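Local coordinates for cobalamin biosynthesis protein CobN (Mycobacterium tuberculosis, PDB 7C6O), which forms the large catalytic subunit of cobaltochelatase, which inserts cobalt into the corrin ring of hydrogenobyrinic acid a,c-diamide during cobalamin biosynthesis, at residues K329-D332 with L336-Y339; G177-P182 with G203-V208; V324-K329 with A347-L352; A210-I215 with P222-C227. One frame throughout, in Å; residues are numbered along the deposited sequence. Where two conformers were deposited one is given.

Interaction 1: residues K329-D332 with L336-Y339; sequences KEID and LISY
Lys329 lays its aliphatic chain across Ile337 and against the ring of Tyr339. With CG anti to the backbone N (chi1 170°) and the next two torsions also extended, the methylenes run out over the neighbouring strand: CG lies 3.6 Å from Ile337 CG2, and CE is 3.6 Å from Ile337 CD1. Only the last torsion bends the chain. Nearer the backbone, Lys329 CB sits 3.8 Å from Tyr339 CE2, meeting the ring obliquely. A long side chain suits this partly exposed face, because its methylenes can cover apolar neighbours while the amino group stays at the far end.

Ile331 faces the same way but touches Ile337 loosely, CG1 to CG1 at 4.3 Å. On the other face, Glu330 turns its carboxylate away from Ser338, and its OE2 accepts a hydrogen bond from the backbone N of Arg293.

Glu330 and Ser338 form a hydrogen-bonded antiparallel pair: Glu330 N to Ser338 O is 2.8 Å, and Ser338 N to Glu330 O is 2.9 Å. Beyond them the strands close through Asp332. Its CG stands between backbone N and carbonyl carbon (chi1 64°), which brings OD1 to 2.7 Å from Leu336 N, on the syn side but 21° out of the carboxylate plane. Asp332 N returns a bond of 3.2 Å to Leu336 O. The other oxygen, OD2, pairs with Arg56, while Leu336 packs on helix 49-58. The whole is a beta hairpin whose second strand, 337-341, edges the mixed sheet.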
loop_
_atom_site.group_PDB
_atom_site.type_symbol
_atom_site.label_atom_id
_atom_site.label_comp_id
_atom_site.label_asym_id
_atom_site.label_seq_id
_atom_site.Cartn_x
_atom_site.Cartn_y
_atom_site.Cartn_z
ATOM N N LYS A 329 -7.554 19.831 -15.215
ATOM C CA LYS A 329 -8.039 19.876 -16.588
ATOM C C LYS A 329 -9.385 20.586 -16.637
ATOM O O LYS A 329 -10.331 20.186 -15.947
ATOM C CB LYS A 329 -8.140 18.454 -17.139
ATOM C CG LYS A 329 -8.849 18.303 -18.472
ATOM C CD LYS A 329 -8.610 16.902 -19.030
ATOM C CE LYS A 329 -9.455 16.617 -20.258
ATOM N NZ LYS A 329 -10.903 16.504 -19.931
ATOM N N GLU A 330 -9.472 21.640 -17.441
ATOM C CA GLU A 330 -10.708 22.383 -17.634
ATOM C C GLU A 330 -11.037 22.429 -19.120
ATOM O O GLU A 330 -10.137 22.514 -19.962
ATOM C CB GLU A 330 -10.596 23.799 -17.060
ATOM C CG GLU A 330 -10.112 23.845 -15.608
ATOM C CD GLU A 330 -11.101 23.233 -14.623
ATOM O OE1 GLU A 330 -12.302 23.145 -14.951
ATOM O OE2 GLU A 330 -10.673 22.842 -13.514
ATOM N N ILE A 331 -12.327 22.360 -19.439
ATOM C CA ILE A 331 -12.806 22.307 -20.815
ATOM C C ILE A 331 -13.674 23.529 -21.077
ATOM O O ILE A 331 -14.457 23.940 -20.213
ATOM C CB ILE A 331 -13.591 21.006 -21.091
ATOM C CG1 ILE A 331 -12.732 19.786 -20.753
ATOM C CG2 ILE A 331 -14.049 20.945 -22.541
ATOM C CD1 ILE A 331 -13.378 18.464 -21.113
ATOM N N ASP A 332 -13.529 24.113 -22.267
ATOM C CA ASP A 332 -14.332 25.255 -22.672
ATOM C C ASP A 332 -15.468 24.791 -23.584
ATOM O O ASP A 332 -15.763 23.596 -23.695
ATOM C CB ASP A 332 -13.448 26.322 -23.331
ATOM C CG ASP A 332 -12.803 25.852 -24.633
ATOM O OD1 ASP A 332 -13.049 24.709 -25.073
ATOM O OD2 ASP A 332 -12.037 26.642 -25.223
ATOM N N LEU A 336 -12.157 22.357 -26.174
ATOM C CA LEU A 336 -10.718 22.558 -26.081
ATOM C C LEU A 336 -10.284 22.499 -24.622
ATOM O O LEU A 336 -10.918 23.103 -23.751
ATOM C CB LEU A 336 -10.313 23.893 -26.707
ATOM C CG LEU A 336 -10.627 24.056 -28.197
ATOM C CD1 LEU A 336 -9.902 25.263 -28.769
ATOM C CD2 LEU A 336 -10.274 22.795 -28.971
ATOM N N ILE A 337 -9.200 21.780 -24.368
ATOM C CA ILE A 337 -8.729 21.483 -23.022
ATOM C C ILE A 337 -7.633 22.466 -22.643
ATOM O O ILE A 337 -6.775 22.812 -23.466
ATOM C CB ILE A 337 -8.221 20.031 -22.939
ATOM C CG1 ILE A 337 -9.334 19.057 -23.323
ATOM C CG2 ILE A 337 -7.681 19.725 -21.550
ATOM C CD1 ILE A 337 -8.839 17.654 -23.609
ATOM N N SER A 338 -7.661 22.918 -21.393
ATOM C CA SER A 338 -6.592 23.724 -20.829
ATOM C C SER A 338 -6.351 23.279 -19.394
ATOM O O SER A 338 -7.283 22.891 -18.686
ATOM C CB SER A 338 -6.926 25.220 -20.873
ATOM O OG SER A 338 -5.908 25.985 -20.253
ATOM N N TYR A 339 -5.091 23.321 -18.975
ATOM C CA TYR A 339 -4.718 22.985 -17.608
ATOM C C TYR A 339 -4.520 24.274 -16.822
ATOM O O TYR A 339 -3.671 25.100 -17.175
ATOM C CB TYR A 339 -3.463 22.114 -17.579
ATOM C CG TYR A 339 -3.749 20.670 -17.933
ATOM C CD1 TYR A 339 -3.687 20.229 -19.249
ATOM C CD2 TYR A 339 -4.100 19.752 -16.949
ATOM C CE1 TYR A 339 -3.955 18.913 -19.575
ATOM C CE2 TYR A 339 -4.370 18.434 -17.265
ATOM C CZ TYR A 339 -4.297 18.019 -18.579
ATOM O OH TYR A 339 -4.565 16.706 -18.896
#

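Interaction 2: residues G177-P182 with G203-V208; sequences GVLERP and GNTGYV
Leu179 reaches across to Val208 and Thr205 at a point where an edge strand of an alpha/beta sheet gives way to loop and a helix begins. Strand 176-178 has just ended on one side. On the other, helix 197-202 closes in a Schellman motif at Gly203, Asn204 makes an inverse gamma turn, and Thr205 occupies the N-cap position of helix 206-217, though its side chain makes no capping bond.

The leucine bridges this gap by its shape. CB leaves the backbone toward the helix and touches Pro224 of the adjoining strand. CG is fully extended from the backbone N (chi1 -180°), so the branch point is carried outward and the two methyls do the reaching. CD1 passes 4.3 Å from Thr205 OG1. CD2 makes the closer contact, 3.9 Å from Val208 CG1, and also lies 4.3 Å from Thr205 CB. Leucine and valine run antiparallel, methyl beside methyl, a purely apolar meeting suited to branched side chains, which Tyr195 and His200 also border.

Nearby, Arg181 points its guanidinium group at the same helix, forming salt bridges to Glu209 and Glu216. Within the helix, Val208 turns its second methyl the other way: CG2 stands 3.6 Å above the plane of the Tyr207 ring, over its centre.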
loop_
_atom_site.group_PDB
_atom_site.type_symbol
_atom_site.label_atom_id
_atom_site.label_comp_id
_atom_site.label_asym_id
_atom_site.label_seq_id
_atom_site.Cartn_x
_atom_site.Cartn_y
_atom_site.Cartn_z
ATOM N N GLY A 177 12.940 21.204 -25.594
ATOM C CA GLY A 177 13.450 22.560 -25.515
ATOM C C GLY A 177 13.082 23.209 -24.200
ATOM O O GLY A 177 12.473 22.592 -23.320
ATOM N N VAL A 178 13.459 24.480 -24.089
ATOM C CA VAL A 178 13.264 25.272 -22.881
ATOM C C VAL A 178 12.095 26.220 -23.092
ATOM O O VAL A 178 11.910 26.767 -24.187
ATOM C CB VAL A 178 14.544 26.052 -22.523
ATOM C CG1 VAL A 178 14.446 26.628 -21.116
ATOM C CG2 VAL A 178 15.770 25.165 -22.663
ATOM N N LEU A 179 11.295 26.411 -22.044
ATOM C CA LEU A 179 10.319 27.494 -22.014
ATOM C C LEU A 179 11.051 28.762 -21.596
ATOM O O LEU A 179 11.469 28.893 -20.441
ATOM C CB LEU A 179 9.176 27.169 -21.056
ATOM C CG LEU A 179 8.077 28.229 -20.945
ATOM C CD1 LEU A 179 7.356 28.405 -22.274
ATOM C CD2 LEU A 179 7.094 27.875 -19.840
ATOM N N GLU A 180 11.224 29.691 -22.533
ATOM C CA GLU A 180 12.027 30.874 -22.258
ATOM C C GLU A 180 11.285 31.816 -21.318
ATOM O O GLU A 180 10.132 32.183 -21.563
ATOM C CB GLU A 180 12.392 31.587 -23.558
ATOM C CG GLU A 180 13.301 30.774 -24.476
ATOM C CD GLU A 180 14.654 30.464 -23.853
ATOM O OE1 GLU A 180 15.088 31.206 -22.945
ATOM O OE2 GLU A 180 15.288 29.473 -24.272
ATOM N N ARG A 181 11.951 32.193 -20.232
ATOM C CA ARG A 181 11.415 33.083 -19.216
ATOM C C ARG A 181 12.525 34.017 -18.766
ATOM O O ARG A 181 13.708 33.672 -18.875
ATOM C CB ARG A 181 10.880 32.306 -18.002
ATOM C CG ARG A 181 9.835 31.254 -18.327
ATOM C CD ARG A 181 9.474 30.433 -17.095
ATOM N NE ARG A 181 8.768 31.220 -16.088
ATOM C CZ ARG A 181 9.321 31.696 -14.977
ATOM N NH1 ARG A 181 10.600 31.464 -14.712
ATOM N NH2 ARG A 181 8.591 32.402 -14.125
ATOM N N PRO A 182 12.184 35.200 -18.261
ATOM C CA PRO A 182 13.216 36.082 -17.711
ATOM C C PRO A 182 13.866 35.461 -16.487
ATOM O O PRO A 182 13.230 34.741 -15.714
ATOM C CB PRO A 182 12.445 37.356 -17.343
ATOM C CG PRO A 182 11.146 37.261 -18.071
ATOM C CD PRO A 182 10.844 35.803 -18.181
ATOM N N GLY A 203 0.592 26.020 -26.905
ATOM C CA GLY A 203 0.614 27.258 -26.155
ATOM C C GLY A 203 -0.035 27.183 -24.792
ATOM O O GLY A 203 -0.168 28.218 -24.130
ATOM N N ASN A 204 -0.455 25.994 -24.356
ATOM C CA ASN A 204 -1.056 25.812 -23.033
ATOM C C ASN A 204 0.048 25.551 -22.008
ATOM O O ASN A 204 0.216 24.453 -21.476
ATOM C CB ASN A 204 -2.072 24.677 -23.058
ATOM C CG ASN A 204 -3.456 25.139 -23.474
ATOM O OD1 ASN A 204 -3.767 26.330 -23.435
ATOM N ND2 ASN A 204 -4.302 24.190 -23.864
ATOM N N THR A 205 0.820 26.600 -21.736
ATOM C CA THR A 205 1.929 26.507 -20.796
ATOM C C THR A 205 1.685 27.301 -19.521
ATOM O O THR A 205 2.600 27.433 -18.701
ATOM C CB THR A 205 3.233 26.963 -21.459
ATOM O OG1 THR A 205 3.072 28.286 -21.987
ATOM C CG2 THR A 205 3.618 26.010 -22.582
ATOM N N GLY A 206 0.469 27.819 -19.327
ATOM C CA GLY A 206 0.186 28.598 -18.133
ATOM C C GLY A 206 0.383 27.814 -16.848
ATOM O O GLY A 206 0.836 28.363 -15.840
ATOM N N TYR A 207 0.048 26.520 -16.861
ATOM C CA TYR A 207 0.254 25.712 -15.661
ATOM C C TYR A 207 1.736 25.555 -15.345
ATOM O O TYR A 207 2.112 25.467 -14.170
ATOM C CB TYR A 207 -0.426 24.344 -15.805
ATOM C CG TYR A 207 0.215 23.367 -16.776
ATOM C CD1 TYR A 207 0.836 22.210 -16.316
ATOM C CD2 TYR A 207 0.182 23.589 -18.148
ATOM C CE1 TYR A 207 1.415 21.304 -17.198
ATOM C CE2 TYR A 207 0.758 22.689 -19.034
ATOM C CZ TYR A 207 1.374 21.551 -18.553
ATOM O OH TYR A 207 1.946 20.661 -19.434
ATOM N N VAL A 208 2.589 25.543 -16.373
ATOM C CA VAL A 208 4.029 25.465 -16.153
ATOM C C VAL A 208 4.561 26.791 -15.626
ATOM O O VAL A 208 5.408 26.822 -14.725
ATOM C CB VAL A 208 4.739 25.043 -17.454
ATOM C CG1 VAL A 208 6.252 25.066 -17.276
ATOM C CG2 VAL A 208 4.270 23.663 -17.891
#

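Interaction 3: residues V324-K329 with A347-L352; sequences VPFSFK and ARVAGL
A helix covering one face of the mixed alpha/beta sheet meets a sheet strand here, as Val349 of helix 343-361 packs on Val324 and Phe326 of strand 321-331. The two short axes approach to 8.4 Å with 126° between their directions, so the helix runs obliquely over the strand and touches it at one end.

Val349 CG2 does most of the work. It lies 3.6 Å from Val324 CG2, filling the notch between two strand residues that point to the same side. The second of these, Phe326, meets Val349 CG2 through its CB at 4.0 Å. Val324 CG2 stands between its own backbone N and carbonyl carbon, which brings it round to the helix, where it also touches Arg348 CG at 3.8 Å. The Phe326 ring lies oblique to the valine methyl and continues to Leu211 of helix 206-217.

Arg348 serves two environments. Its first methylenes join the apolar contact, then the chain bends at chi2 and chi3 and carries the guanidinium group off to salt bridges with Asp578 and Asp583, linking this layer to a part of the chain far away in sequence. Beta-branched valines suit the interior because they are compact, wholly apolar and stiff. Along the chain, strand 321-331 leads through the hairpin strand 337-341 into this helix, which folds back over the sheet: the layered helix-on-sheet packing of an alpha/beta domain.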
loop_
_atom_site.group_PDB
_atom_site.type_symbol
_atom_site.label_atom_id
_atom_site.label_comp_id
_atom_site.label_asym_id
_atom_site.label_seq_id
_atom_site.Cartn_x
_atom_site.Cartn_y
_atom_site.Cartn_z
ATOM N N VAL A 324 1.459 16.417 -4.951
ATOM C CA VAL A 324 0.056 16.822 -4.885
ATOM C C VAL A 324 -0.363 17.394 -6.237
ATOM O O VAL A 324 0.503 17.648 -7.087
ATOM C CB VAL A 324 -0.164 17.839 -3.748
ATOM C CG1 VAL A 324 0.296 17.264 -2.411
ATOM C CG2 VAL A 324 0.548 19.152 -4.048
ATOM N N PRO A 325 -1.657 17.615 -6.491
ATOM C CA PRO A 325 -2.062 18.200 -7.781
ATOM C C PRO A 325 -1.907 19.713 -7.773
ATOM O O PRO A 325 -2.450 20.398 -6.904
ATOM C CB PRO A 325 -3.539 17.799 -7.913
ATOM C CG PRO A 325 -3.820 16.857 -6.767
ATOM C CD PRO A 325 -2.831 17.201 -5.707
ATOM N N PHE A 326 -1.161 20.241 -8.746
ATOM C CA PHE A 326 -1.010 21.683 -8.877
ATOM C C PHE A 326 -1.735 22.264 -10.084
ATOM O O PHE A 326 -1.757 23.489 -10.238
ATOM C CB PHE A 326 0.476 22.071 -8.942
ATOM C CG PHE A 326 1.140 21.745 -10.251
ATOM C CD1 PHE A 326 1.642 20.477 -10.492
ATOM C CD2 PHE A 326 1.284 22.716 -11.232
ATOM C CE1 PHE A 326 2.262 20.177 -11.690
ATOM C CE2 PHE A 326 1.903 22.422 -12.434
ATOM C CZ PHE A 326 2.392 21.153 -12.665
ATOM N N SER A 327 -2.322 21.430 -10.942
ATOM C CA SER A 327 -3.118 21.925 -12.057
ATOM C C SER A 327 -4.230 20.927 -12.344
ATOM O O SER A 327 -4.151 19.754 -11.968
ATOM C CB SER A 327 -2.269 22.166 -13.312
ATOM O OG SER A 327 -1.863 20.949 -13.904
ATOM N N PHE A 328 -5.277 21.412 -13.010
ATOM C CA PHE A 328 -6.498 20.645 -13.206
ATOM C C PHE A 328 -7.042 20.893 -14.603
ATOM O O PHE A 328 -7.000 22.020 -15.107
ATOM C CB PHE A 328 -7.553 21.007 -12.150
ATOM C CG PHE A 328 -7.075 20.815 -10.735
ATOM C CD1 PHE A 328 -7.325 19.632 -10.058
ATOM C CD2 PHE A 328 -6.355 21.810 -10.092
ATOM C CE1 PHE A 328 -6.874 19.450 -8.762
ATOM C CE2 PHE A 328 -5.896 21.631 -8.800
ATOM C CZ PHE A 328 -6.158 20.451 -8.134
ATOM N N LYS A 329 -7.554 19.831 -15.215
ATOM C CA LYS A 329 -8.039 19.876 -16.588
ATOM C C LYS A 329 -9.385 20.586 -16.637
ATOM O O LYS A 329 -10.331 20.186 -15.947
ATOM C CB LYS A 329 -8.140 18.454 -17.139
ATOM C CG LYS A 329 -8.849 18.303 -18.472
ATOM C CD LYS A 329 -8.610 16.902 -19.030
ATOM C CE LYS A 329 -9.455 16.617 -20.258
ATOM N NZ LYS A 329 -10.903 16.504 -19.931
ATOM N N ALA A 347 2.751 26.108 -4.695
ATOM C CA ALA A 347 3.708 26.390 -3.631
ATOM C C ALA A 347 4.113 25.117 -2.896
ATOM O O ALA A 347 5.277 24.963 -2.507
ATOM C CB ALA A 347 3.121 27.411 -2.657
ATOM N N ARG A 348 3.170 24.195 -2.697
ATOM C CA ARG A 348 3.499 22.936 -2.035
ATOM C C ARG A 348 4.435 22.095 -2.895
ATOM O O ARG A 348 5.420 21.541 -2.395
ATOM C CB ARG A 348 2.223 22.161 -1.706
ATOM C CG ARG A 348 2.471 20.758 -1.165
ATOM C CD ARG A 348 3.025 20.774 0.259
ATOM N NE ARG A 348 2.035 21.231 1.233
ATOM C CZ ARG A 348 2.126 22.361 1.928
ATOM N NH1 ARG A 348 3.173 23.160 1.774
ATOM N NH2 ARG A 348 1.169 22.690 2.787
ATOM N N VAL A 349 4.142 21.983 -4.194
ATOM C CA VAL A 349 5.021 21.231 -5.088
ATOM C C VAL A 349 6.386 21.901 -5.173
ATOM O O VAL A 349 7.428 21.244 -5.066
ATOM C CB VAL A 349 4.382 21.084 -6.480
ATOM C CG1 VAL A 349 5.348 20.383 -7.427
ATOM C CG2 VAL A 349 3.073 20.318 -6.391
ATOM N N ALA A 350 6.398 23.223 -5.367
ATOM C CA ALA A 350 7.661 23.952 -5.436
ATOM C C ALA A 350 8.431 23.846 -4.126
ATOM O O ALA A 350 9.652 23.643 -4.130
ATOM C CB ALA A 350 7.405 25.418 -5.785
ATOM N N GLY A 351 7.735 23.982 -2.996
ATOM C CA GLY A 351 8.405 23.876 -1.710
ATOM C C GLY A 351 9.013 22.504 -1.491
ATOM O O GLY A 351 10.165 22.384 -1.069
ATOM N N LEU A 352 8.247 21.451 -1.788
ATOM C CA LEU A 352 8.775 20.095 -1.668
ATOM C C LEU A 352 10.009 19.901 -2.540
ATOM O O LEU A 352 10.997 19.300 -2.104
ATOM C CB LEU A 352 7.699 19.077 -2.038
ATOM C CG LEU A 352 6.581 18.859 -1.018
ATOM C CD1 LEU A 352 5.441 18.067 -1.644
ATOM C CD2 LEU A 352 7.124 18.137 0.204
#

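Interaction 4: residues A210-I215 with P222-C227; sequences ALCRAI and PLPLYC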
loop_
_atom_site.group_PDB
_atom_site.type_symbol
_atom_site.label_atom_id
_atom_site.label_comp_id
_atom_site.label_asym_id
_atom_site.label_seq_id
_atom_site.Cartn_x
_atom_site.Cartn_y
_atom_site.Cartn_z
ATOM N N ALA A 210 2.998 28.948 -13.801
ATOM C CA ALA A 210 2.612 29.103 -12.404
ATOM C C ALA A 210 3.543 28.325 -11.485
ATOM O O ALA A 210 3.933 28.820 -10.421
ATOM C CB ALA A 210 1.166 28.657 -12.207
ATOM N N LEU A 211 3.908 27.102 -11.877
ATOM C CA LEU A 211 4.837 26.324 -11.064
ATOM C C LEU A 211 6.216 26.970 -11.044
ATOM O O LEU A 211 6.890 26.973 -10.006
ATOM C CB LEU A 211 4.921 24.887 -11.578
ATOM C CG LEU A 211 5.768 23.941 -10.721
ATOM C CD1 LEU A 211 5.331 24.011 -9.261
ATOM C CD2 LEU A 211 5.687 22.512 -11.237
ATOM N N CYS A 212 6.649 27.531 -12.178
ATOM C CA CYS A 212 7.925 28.240 -12.212
ATOM C C CYS A 212 7.922 29.432 -11.262
ATOM O O CYS A 212 8.907 29.674 -10.556
ATOM C CB CYS A 212 8.243 28.693 -13.638
ATOM S SG CYS A 212 8.721 27.366 -14.767
ATOM N N ARG A 213 6.823 30.193 -11.232
ATOM C CA ARG A 213 6.743 31.327 -10.316
ATOM C C ARG A 213 6.756 30.868 -8.861
ATOM O O ARG A 213 7.353 31.527 -8.003
ATOM C CB ARG A 213 5.492 32.153 -10.612
ATOM C CG ARG A 213 5.544 32.873 -11.950
ATOM C CD ARG A 213 4.322 33.740 -12.175
ATOM N NE ARG A 213 4.354 34.373 -13.490
ATOM C CZ ARG A 213 3.419 35.202 -13.945
ATOM N NH1 ARG A 213 2.372 35.504 -13.190
ATOM N NH2 ARG A 213 3.534 35.729 -15.157
ATOM N N ALA A 214 6.112 29.735 -8.566
ATOM C CA ALA A 214 6.151 29.203 -7.208
ATOM C C ALA A 214 7.561 28.772 -6.825
ATOM O O ALA A 214 7.975 28.933 -5.671
ATOM C CB ALA A 214 5.175 28.033 -7.073
ATOM N N ILE A 215 8.311 28.215 -7.781
ATOM C CA ILE A 215 9.702 27.845 -7.528
ATOM C C ILE A 215 10.530 29.083 -7.209
ATOM O O ILE A 215 11.353 29.078 -6.284
ATOM C CB ILE A 215 10.271 27.074 -8.733
ATOM C CG1 ILE A 215 9.615 25.695 -8.836
ATOM C CG2 ILE A 215 11.788 26.960 -8.638
ATOM C CD1 ILE A 215 9.882 24.996 -10.151
ATOM N N PRO A 222 13.896 28.025 -11.646
ATOM C CA PRO A 222 13.124 27.066 -12.444
ATOM C C PRO A 222 13.739 26.835 -13.816
ATOM O O PRO A 222 14.217 27.762 -14.476
ATOM C CB PRO A 222 11.748 27.733 -12.560
ATOM C CG PRO A 222 12.035 29.192 -12.443
ATOM C CD PRO A 222 13.214 29.326 -11.520
ATOM N N LEU A 223 13.721 25.574 -14.243
ATOM C CA LEU A 223 14.226 25.163 -15.552
ATOM C C LEU A 223 13.119 24.386 -16.253
ATOM O O LEU A 223 13.098 23.147 -16.228
ATOM C CB LEU A 223 15.505 24.331 -15.415
ATOM C CG LEU A 223 16.129 23.743 -16.684
ATOM C CD1 LEU A 223 16.446 24.827 -17.701
ATOM C CD2 LEU A 223 17.375 22.942 -16.343
ATOM N N PRO A 224 12.165 25.084 -16.872
ATOM C CA PRO A 224 11.059 24.392 -17.551
ATOM C C PRO A 224 11.511 23.807 -18.882
ATOM O O PRO A 224 12.043 24.515 -19.740
ATOM C CB PRO A 224 10.017 25.497 -17.751
ATOM C CG PRO A 224 10.819 26.755 -17.798
ATOM C CD PRO A 224 11.988 26.548 -16.874
ATOM N N LEU A 225 11.294 22.504 -19.049
ATOM C CA LEU A 225 11.702 21.785 -20.247
ATOM C C LEU A 225 10.533 20.960 -20.761
ATOM O O LEU A 225 9.896 20.238 -19.986
ATOM C CB LEU A 225 12.903 20.873 -19.961
ATOM C CG LEU A 225 14.188 21.553 -19.484
ATOM C CD1 LEU A 225 15.193 20.521 -18.989
ATOM C CD2 LEU A 225 14.787 22.388 -20.603
ATOM N N TYR A 226 10.248 21.066 -22.055
ATOM C CA TYR A 226 9.244 20.222 -22.686
ATOM C C TYR A 226 9.923 19.097 -23.456
ATOM O O TYR A 226 11.062 19.229 -23.908
ATOM C CB TYR A 226 8.334 21.030 -23.618
ATOM C CG TYR A 226 9.031 21.657 -24.806
ATOM C CD1 TYR A 226 9.530 22.951 -24.738
ATOM C CD2 TYR A 226 9.179 20.959 -26.000
ATOM C CE1 TYR A 226 10.162 23.530 -25.825
ATOM C CE2 TYR A 226 9.815 21.530 -27.090
ATOM C CZ TYR A 226 10.302 22.815 -26.996
ATOM O OH TYR A 226 10.932 23.390 -28.076
ATOM N N CYS A 227 9.211 17.982 -23.593
ATOM C CA CYS A 227 9.739 16.830 -24.310
ATOM C C CYS A 227 8.588 15.901 -24.657
ATOM O O CYS A 227 7.501 15.983 -24.078
ATOM C CB CYS A 227 10.795 16.083 -23.487
ATOM S SG CYS A 227 10.134 15.230 -22.043
#
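The rings of Pro222 and Pro224 offer their surfaces to Cys212 and Ile215 of the neighbouring helix. Over the Pro222 ring stands the Ile215 CG2 methyl, 3.8 Å from Pro222 N and 4.0 Å from Pro222 CD. The CB corner of that ring meets Cys212 SG at 3.8 Å, and its CG lies 3.7 Å from Cys212 O. The Pro224 ring takes the same sulfur on one face, displaced from the ring centre: Cys212 SG is 3.7 Å from Pro224 CG and 3.8 Å from Pro224 CB. Further along the strand, the Tyr226 ring stacks on that of His200.

Torsions place the helix groups. Cys212 has SG anti to its carbonyl carbon (chi1 -72°), which points the sulfur into the angle between the two prolines. Ile215, one turn on, sends CG2 over Pro222, while its CD1 also comes 4.1 Å from Pro222 CB. A small, polarisable thiol suits a place where two rings converge, and a branched isoleucine can lay one methyl over the Pro222 ring while its other branch reaches the CB corner.

Helix 206-217 and strand 221-227 run nearly antiparallel (162°), the return half of a beta-alpha-beta crossover from strand 190-196, which lies beside 221-227 in the sheet. Leu223 and Leu225, pointing to the other side, meet helix 235-241. Pro222 and Pro224 have no N-H to give to a neighbouring strand. The helix contact, made of ring carbons, methyls and a sulfur, rests on van der Waals fit.

In the fold
All four contacts belong to one mixed alpha/beta sheet and its helices. Interactions 3 and 4 are buried and apolar, joining helices to strands on the same side; they touch where Ala350 rests on Ala214 and Ile215, and Phe326 on Leu211. Interaction 2, partly buried, shares helix 206-217 with interaction 4, and its edge strand pairs with 221-227, with probable bonds from Tyr226 N to Gly177 O and, just past the strand's end, from Leu179 N to Pro224 O. Interaction 1 lies at the surface at the opposite edge of the sheet. It shares strand 321-331 with interaction 3 but relies largely on backbone hydrogen bonds, and Tyr207 CB of interaction 2 packs against its Tyr339 O.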